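Long-range contacts in USG-1 protein homolog (Pseudomonas aeruginosa, PDB 2HJS), which probably works as an NAD(P)-dependent dehydrogenase of the aspartate-semialdehyde dehydrogenase family and forms a two-chain assembly: residues N8-G13 and S67-A72; P108-S113 and F126-P131. All blocks are in the same frame, centred on the assembly; numbering follows the deposited sequence.

Interaction 1 (N8-G13 and S67-A72); sequences NVAVVG and SSVGLA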
ATOM      1  N   ASN A   8       9.827 -22.138  34.897  1.00 58.20           N
ATOM      2  CA  ASN A   8      10.240 -20.769  35.082  1.00 55.93           C
ATOM      3  C   ASN A   8      10.554 -20.143  33.789  1.00 56.84           C
ATOM      4  O   ASN A   8      11.167 -20.759  32.896  1.00 56.36           O
ATOM      5  CB  ASN A   8      11.450 -20.677  35.994  1.00 57.42           C
ATOM      6  CG  ASN A   8      11.140 -21.123  37.402  1.00 54.64           C
ATOM      7  OD1 ASN A   8      10.038 -20.947  37.894  1.00 56.59           O
ATOM      8  ND2 ASN A   8      12.110 -21.709  38.044  1.00 58.22           N
ATOM      9  N   VAL A   9      10.105 -18.898  33.675  1.00 55.07           N
ATOM     10  CA  VAL A   9      10.090 -18.244  32.422  1.00 53.71           C
ATOM     11  C   VAL A   9      10.864 -16.952  32.603  1.00 52.19           C
ATOM     12  O   VAL A   9      10.757 -16.289  33.645  1.00 52.28           O
ATOM     13  CB  VAL A   9       8.630 -18.007  31.983  1.00 53.92           C
ATOM     14  CG1 VAL A   9       8.569 -17.164  30.749  1.00 51.04           C
ATOM     15  CG2 VAL A   9       7.925 -19.352  31.765  1.00 54.37           C
ATOM     16  N   ALA A  10      11.684 -16.639  31.612  1.00 50.08           N
ATOM     17  CA  ALA A  10      12.288 -15.324  31.466  1.00 49.41           C
ATOM     18  C   ALA A  10      11.669 -14.644  30.247  1.00 48.49           C
ATOM     19  O   ALA A  10      11.407 -15.307  29.254  1.00 49.24           O
ATOM     20  CB  ALA A  10      13.784 -15.454  31.268  1.00 48.51           C
ATOM     21  N   VAL A  11      11.433 -13.336  30.327  1.00 48.35           N
ATOM     22  CA  VAL A  11      11.117 -12.532  29.139  1.00 47.93           C
ATOM     23  C   VAL A  11      12.201 -11.473  28.969  1.00 48.19           C
ATOM     24  O   VAL A  11      12.293 -10.526  29.752  1.00 48.20           O
ATOM     25  CB  VAL A  11       9.709 -11.878  29.181  1.00 48.05           C
ATOM     26  CG1 VAL A  11       9.461 -10.986  27.938  1.00 46.31           C
ATOM     27  CG2 VAL A  11       8.616 -12.953  29.309  1.00 46.81           C
ATOM     28  N   VAL A  12      13.009 -11.669  27.931  1.00 47.88           N
ATOM     29  CA  VAL A  12      14.107 -10.780  27.562  1.00 47.66           C
ATOM     30  C   VAL A  12      13.554  -9.722  26.633  1.00 47.99           C
ATOM     31  O   VAL A  12      12.876 -10.040  25.654  1.00 48.71           O
ATOM     32  CB  VAL A  12      15.251 -11.601  26.929  1.00 47.34           C
ATOM     33  CG1 VAL A  12      16.388 -10.707  26.493  1.00 48.01           C
ATOM     34  CG2 VAL A  12      15.777 -12.629  27.964  1.00 45.75           C
ATOM     35  N   GLY A  13      13.781  -8.459  26.984  1.00 48.09           N
ATOM     36  CA  GLY A  13      13.237  -7.315  26.241  1.00 47.36           C
ATOM     37  C   GLY A  13      11.843  -6.944  26.712  1.00 47.46           C
ATOM     38  O   GLY A  13      11.011  -6.470  25.946  1.00 46.94           O
ATOM     39  N   SER A  67      20.251 -20.672  33.790  1.00 52.75           N
ATOM     40  CA  SER A  67      19.985 -21.990  34.361  1.00 53.32           C
ATOM     41  C   SER A  67      18.765 -21.953  35.313  1.00 53.11           C
ATOM     42  O   SER A  67      18.149 -23.003  35.604  1.00 54.80           O
ATOM     43  CB  SER A  67      21.236 -22.593  35.033  1.00 53.34           C
ATOM     44  OG  SER A  67      21.631 -21.812  36.144  1.00 54.92           O
ATOM     45  N   SER A  68      18.377 -20.755  35.761  1.00 52.87           N
ATOM     46  CA  SER A  68      17.268 -20.636  36.718  1.00 53.00           C
ATOM     47  C   SER A  68      15.896 -20.768  36.058  1.00 52.75           C
ATOM     48  O   SER A  68      14.877 -20.942  36.746  1.00 52.57           O
ATOM     49  CB  SER A  68      17.335 -19.300  37.446  1.00 53.08           C
ATOM     50  OG  SER A  68      17.063 -18.249  36.534  1.00 54.54           O
ATOM     51  N   VAL A  69      15.875 -20.643  34.717  1.00 52.66           N
ATOM     52  CA  VAL A  69      14.620 -20.752  34.018  1.00 52.38           C
ATOM     53  C   VAL A  69      14.622 -21.971  33.082  1.00 52.76           C
ATOM     54  O   VAL A  69      15.696 -22.489  32.648  1.00 54.03           O
ATOM     55  CB  VAL A  69      14.232 -19.396  33.293  1.00 52.33           C
ATOM     56  CG1 VAL A  69      13.872 -18.356  34.325  1.00 52.80           C
ATOM     57  CG2 VAL A  69      15.374 -18.850  32.426  1.00 51.67           C
ATOM     58  N   GLY A  70      13.414 -22.430  32.767  1.00 53.07           N
ATOM     59  CA  GLY A  70      13.219 -23.520  31.818  1.00 52.70           C
ATOM     60  C   GLY A  70      12.800 -23.083  30.412  1.00 50.45           C
ATOM     61  O   GLY A  70      12.950 -23.850  29.465  1.00 52.39           O
ATOM     62  N   LEU A  71      12.248 -21.874  30.278  1.00 49.82           N
ATOM     63  CA  LEU A  71      11.834 -21.294  28.990  1.00 48.09           C
ATOM     64  C   LEU A  71      12.107 -19.772  28.956  1.00 48.47           C
ATOM     65  O   LEU A  71      11.896 -19.098  29.974  1.00 48.01           O
ATOM     66  CB  LEU A  71      10.332 -21.551  28.725  1.00 47.92           C
ATOM     67  CG  LEU A  71       9.663 -20.972  27.447  1.00 46.86           C
ATOM     68  CD1 LEU A  71      10.278 -21.543  26.131  1.00 44.52           C
ATOM     69  CD2 LEU A  71       8.157 -21.252  27.468  1.00 47.44           C
ATOM     70  N   ALA A  72      12.569 -19.241  27.794  1.00 47.95           N
ATOM     71  CA  ALA A  72      12.848 -17.809  27.622  1.00 47.15           C
ATOM     72  C   ALA A  72      12.278 -17.298  26.307  1.00 47.97           C
ATOM     73  O   ALA A  72      12.506 -17.882  25.241  1.00 47.48           O
ATOM     74  CB  ALA A  72      14.324 -17.502  27.695  1.00 46.04           C
TER
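N8 O is gripped by two consecutive backbone amides across the contact, G70 N at 2.8 Å and L71 N at 3.0 Å. L71 N lies nearly along the C=O axis, whereas G70 N comes in tilted 29° from the carbonyl plane. Two residues past N8, A10 N donates to L71 O (3.0 Å), and V9 CA sits 3.2 Å from the same oxygen as a CA-H...O contact, so the strands run parallel with V9 beside L71 and A10 beside A72. The buried end is tight on the side of A10: A10 CB meets V69 CG2 at 3.9 Å and also touches the CB of A72, while V69 CG1 lies over the backbone between N8 and A10. On the other face V9 CG2 only grazes L71 CB (4.5 Å). The looser, partly exposed end is made by N8, S68 and G70. There N8 keeps CG beside its backbone N (chi1 -66°), and ND2 donates to S68 O at 3.2 Å; OD1 is held by the backbone amide of R35, so both ends of the carboxamide are engaged. Parallel neighbours of this kind, with strand 9-12 running into G13, the first glycine of a GxxGxxG sequence, are characteristic of the dinucleotide-binding Rossmann fold.

Interaction 2 (P108-S113 and F126-P131); sequences PPVMVS and FLLSSP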
ATOM      1  N   PRO A 108      15.400 -22.267  13.714  1.00 51.90           N
ATOM      2  CA  PRO A 108      14.418 -22.305  12.635  1.00 51.52           C
ATOM      3  C   PRO A 108      13.095 -21.638  13.048  1.00 51.66           C
ATOM      4  O   PRO A 108      12.691 -21.730  14.222  1.00 50.50           O
ATOM      5  CB  PRO A 108      14.229 -23.810  12.374  1.00 51.66           C
ATOM      6  CG  PRO A 108      14.766 -24.503  13.584  1.00 52.12           C
ATOM      7  CD  PRO A 108      15.769 -23.614  14.215  1.00 51.76           C
ATOM      8  N   PRO A 109      12.459 -20.912  12.108  1.00 51.72           N
ATOM      9  CA  PRO A 109      11.135 -20.363  12.394  1.00 51.92           C
ATOM     10  C   PRO A 109      10.053 -21.443  12.511  1.00 52.27           C
ATOM     11  O   PRO A 109       9.965 -22.321  11.644  1.00 52.19           O
ATOM     12  CB  PRO A 109      10.866 -19.431  11.215  1.00 51.46           C
ATOM     13  CG  PRO A 109      11.774 -19.912  10.102  1.00 52.02           C
ATOM     14  CD  PRO A 109      12.958 -20.539  10.762  1.00 51.70           C
ATOM     15  N   VAL A 110       9.270 -21.392  13.594  1.00 52.09           N
ATOM     16  CA  VAL A 110       8.161 -22.325  13.818  1.00 52.29           C
ATOM     17  C   VAL A 110       6.904 -21.558  14.218  1.00 53.32           C
ATOM     18  O   VAL A 110       6.942 -20.626  15.062  1.00 52.73           O
ATOM     19  CB  VAL A 110       8.450 -23.401  14.920  1.00 52.19           C
ATOM     20  CG1 VAL A 110       7.305 -24.424  15.002  1.00 51.91           C
ATOM     21  CG2 VAL A 110       9.781 -24.118  14.713  1.00 52.31           C
HETATM   22  N   MSE A 111       5.793 -21.963  13.608  1.00 54.28           N
HETATM   23  CA  MSE A 111       4.459 -21.514  13.991  1.00 57.08           C
HETATM   24  C   MSE A 111       3.520 -22.682  14.212  1.00 55.78           C
HETATM   25  O   MSE A 111       3.407 -23.565  13.371  1.00 55.00           O
HETATM   26  CB  MSE A 111       3.857 -20.648  12.905  1.00 55.71           C
HETATM   27  CG  MSE A 111       4.464 -19.300  12.831  1.00 58.91           C
HETATM   28 SE   MSE A 111       3.669 -18.340  11.330  1.00 65.86          SE
HETATM   29  CE  MSE A 111       1.896 -17.990  12.124  1.00 56.31           C
ATOM     30  N   VAL A 112       2.803 -22.646  15.325  1.00 56.24           N
ATOM     31  CA  VAL A 112       1.765 -23.647  15.618  1.00 56.96           C
ATOM     32  C   VAL A 112       0.734 -23.819  14.469  1.00 57.36           C
ATOM     33  O   VAL A 112       0.428 -24.922  14.092  1.00 56.98           O
ATOM     34  CB  VAL A 112       1.052 -23.323  16.962  1.00 56.15           C
ATOM     35  CG1 VAL A 112      -0.015 -24.362  17.282  1.00 57.69           C
ATOM     36  CG2 VAL A 112       2.080 -23.258  18.101  1.00 55.76           C
ATOM     37  N   SER A 113       0.238 -22.719  13.897  1.00 58.89           N
ATOM     38  CA  SER A 113      -0.826 -22.799  12.877  1.00 60.08           C
ATOM     39  C   SER A 113      -0.329 -23.276  11.478  1.00 60.55           C
ATOM     40  O   SER A 113      -1.147 -23.465  10.542  1.00 61.32           O
ATOM     41  CB  SER A 113      -1.586 -21.434  12.769  1.00 60.53           C
ATOM     42  OG  SER A 113      -0.754 -20.307  12.422  1.00 59.94           O
ATOM     43  N   PHE A 126      15.040 -26.465  23.355  1.00 55.49           N
ATOM     44  CA  PHE A 126      14.763 -25.972  22.019  1.00 53.80           C
ATOM     45  C   PHE A 126      15.397 -24.597  21.797  1.00 53.06           C
ATOM     46  O   PHE A 126      15.686 -23.856  22.743  1.00 52.02           O
ATOM     47  CB  PHE A 126      13.251 -25.941  21.752  1.00 53.47           C
ATOM     48  CG  PHE A 126      12.568 -27.291  21.900  1.00 53.32           C
ATOM     49  CD1 PHE A 126      12.455 -28.152  20.817  1.00 52.53           C
ATOM     50  CD2 PHE A 126      12.043 -27.698  23.134  1.00 54.37           C
ATOM     51  CE1 PHE A 126      11.822 -29.384  20.945  1.00 52.90           C
ATOM     52  CE2 PHE A 126      11.411 -28.949  23.278  1.00 52.97           C
ATOM     53  CZ  PHE A 126      11.298 -29.787  22.181  1.00 52.24           C
ATOM     54  N   LEU A 127      15.665 -24.284  20.539  1.00 52.47           N
ATOM     55  CA  LEU A 127      16.040 -22.936  20.159  1.00 52.41           C
ATOM     56  C   LEU A 127      15.361 -22.610  18.835  1.00 52.68           C
ATOM     57  O   LEU A 127      15.775 -23.072  17.764  1.00 52.63           O
ATOM     58  CB  LEU A 127      17.566 -22.783  20.110  1.00 52.56           C
ATOM     59  CG  LEU A 127      18.134 -21.494  19.497  1.00 52.90           C
ATOM     60  CD1 LEU A 127      17.605 -20.235  20.199  1.00 52.07           C
ATOM     61  CD2 LEU A 127      19.660 -21.518  19.502  1.00 51.89           C
ATOM     62  N   LEU A 128      14.284 -21.830  18.922  1.00 52.60           N
ATOM     63  CA  LEU A 128      13.396 -21.624  17.793  1.00 51.88           C
ATOM     64  C   LEU A 128      13.213 -20.156  17.590  1.00 52.13           C
ATOM     65  O   LEU A 128      13.352 -19.381  18.536  1.00 51.89           O
ATOM     66  CB  LEU A 128      12.023 -22.233  18.079  1.00 52.08           C
ATOM     67  CG  LEU A 128      12.060 -23.677  18.588  1.00 54.08           C
ATOM     68  CD1 LEU A 128      10.772 -24.013  19.300  1.00 53.76           C
ATOM     69  CD2 LEU A 128      12.358 -24.632  17.440  1.00 52.03           C
ATOM     70  N   SER A 129      12.874 -19.779  16.357  1.00 51.86           N
ATOM     71  CA  SER A 129      12.495 -18.407  16.058  1.00 52.47           C
ATOM     72  C   SER A 129      10.982 -18.310  15.919  1.00 52.59           C
ATOM     73  O   SER A 129      10.326 -19.184  15.345  1.00 53.14           O
ATOM     74  CB  SER A 129      13.171 -17.902  14.767  1.00 51.76           C
ATOM     75  OG  SER A 129      14.580 -17.824  14.928  1.00 53.36           O
ATOM     76  N   SER A 130      10.421 -17.240  16.437  1.00 52.13           N
ATOM     77  CA  SER A 130       9.053 -16.912  16.077  1.00 52.22           C
ATOM     78  C   SER A 130       9.134 -15.806  15.000  1.00 52.48           C
ATOM     79  O   SER A 130       9.807 -14.803  15.214  1.00 53.76           O
ATOM     80  CB  SER A 130       8.285 -16.496  17.331  1.00 51.29           C
ATOM     81  OG  SER A 130       6.897 -16.500  17.112  1.00 52.36           O
ATOM     82  N   PRO A 131       8.443 -15.981  13.843  1.00 52.22           N
ATOM     83  CA  PRO A 131       8.580 -15.093  12.672  1.00 51.95           C
ATOM     84  C   PRO A 131       8.253 -13.620  12.951  1.00 51.57           C
ATOM     85  O   PRO A 131       7.533 -13.296  13.911  1.00 50.35           O
ATOM     86  CB  PRO A 131       7.565 -15.657  11.651  1.00 51.44           C
ATOM     87  CG  PRO A 131       7.228 -17.018  12.144  1.00 52.09           C
ATOM     88  CD  PRO A 131       7.436 -17.037  13.621  1.00 52.44           C
TER
HETATM   89  O   HOH W   1       5.426 -18.745  16.175  1.00 34.08           O
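P108 meets the strand at L127 to S129: its ring CD rests against L127 O, and P108 O accepts from S129 N at 2.9 Å. That bond is almost straight at the hydrogen (174°), although the donor stands 50° out of the carbonyl plane of P108. S129 OG is hydrogen-bonded to A107 O, just before the first segment. P109, which has no N-H to give, brings its CA to 3.3 Å from S129 O in a CA-H...O contact, and its ring reaches loosely toward P131. V110 N then donates to S129 O at 3.0 Å, so the two bonds on either side of P109 bracket S129 in a single bridge. V110 CG2 meets L128 CD2 at 3.8 Å, the two side chains crossing at a slant. V110 O accepts a hydrogen bond from a water at 2.7 Å, and the same water is hydrogen-bonded to S130 OG, so it links the backbone of V110 to the side chain of S130. M111, a selenomethionine, makes the last contact. Its CG stands beside the backbone N (chi1 -73°) and packs 3.6 Å from P131 CG, with SE also near that ring carbon; the two side chains cross obliquely. The side chain of N115 reaches back to P109 and M111, its ND2 bonding P109 O and its OD1 accepting from M111 N. Strand 127-129 pairs on with strand 94-97, helix 213-225 covers P109, M111 and P131, and M111 also touches helices 133-145 and 317-336.

Followed from the N terminus, interaction 1 closes first: strand 9-12 is joined to 71-74 after 53 residues that include helix 17-28 and strands 36-40, 48-51 and 54-60. The chain then passes through helix 78-90 and strand 94-97 before interaction 2 opens, which closes a short loop of 12 residues that takes in the end of helix 112-115. The two contacts therefore neither nest nor cross. Both reach the same sheet, interaction 1 in its interior and interaction 2 at strand 127-129, outermost within this chain, with strand 94-97 between; their centres lie about 17 Å apart. Interaction 2 joins helix 112-115 to strand 127-129 within a beta-alpha-beta unit that begins at strand 94-97.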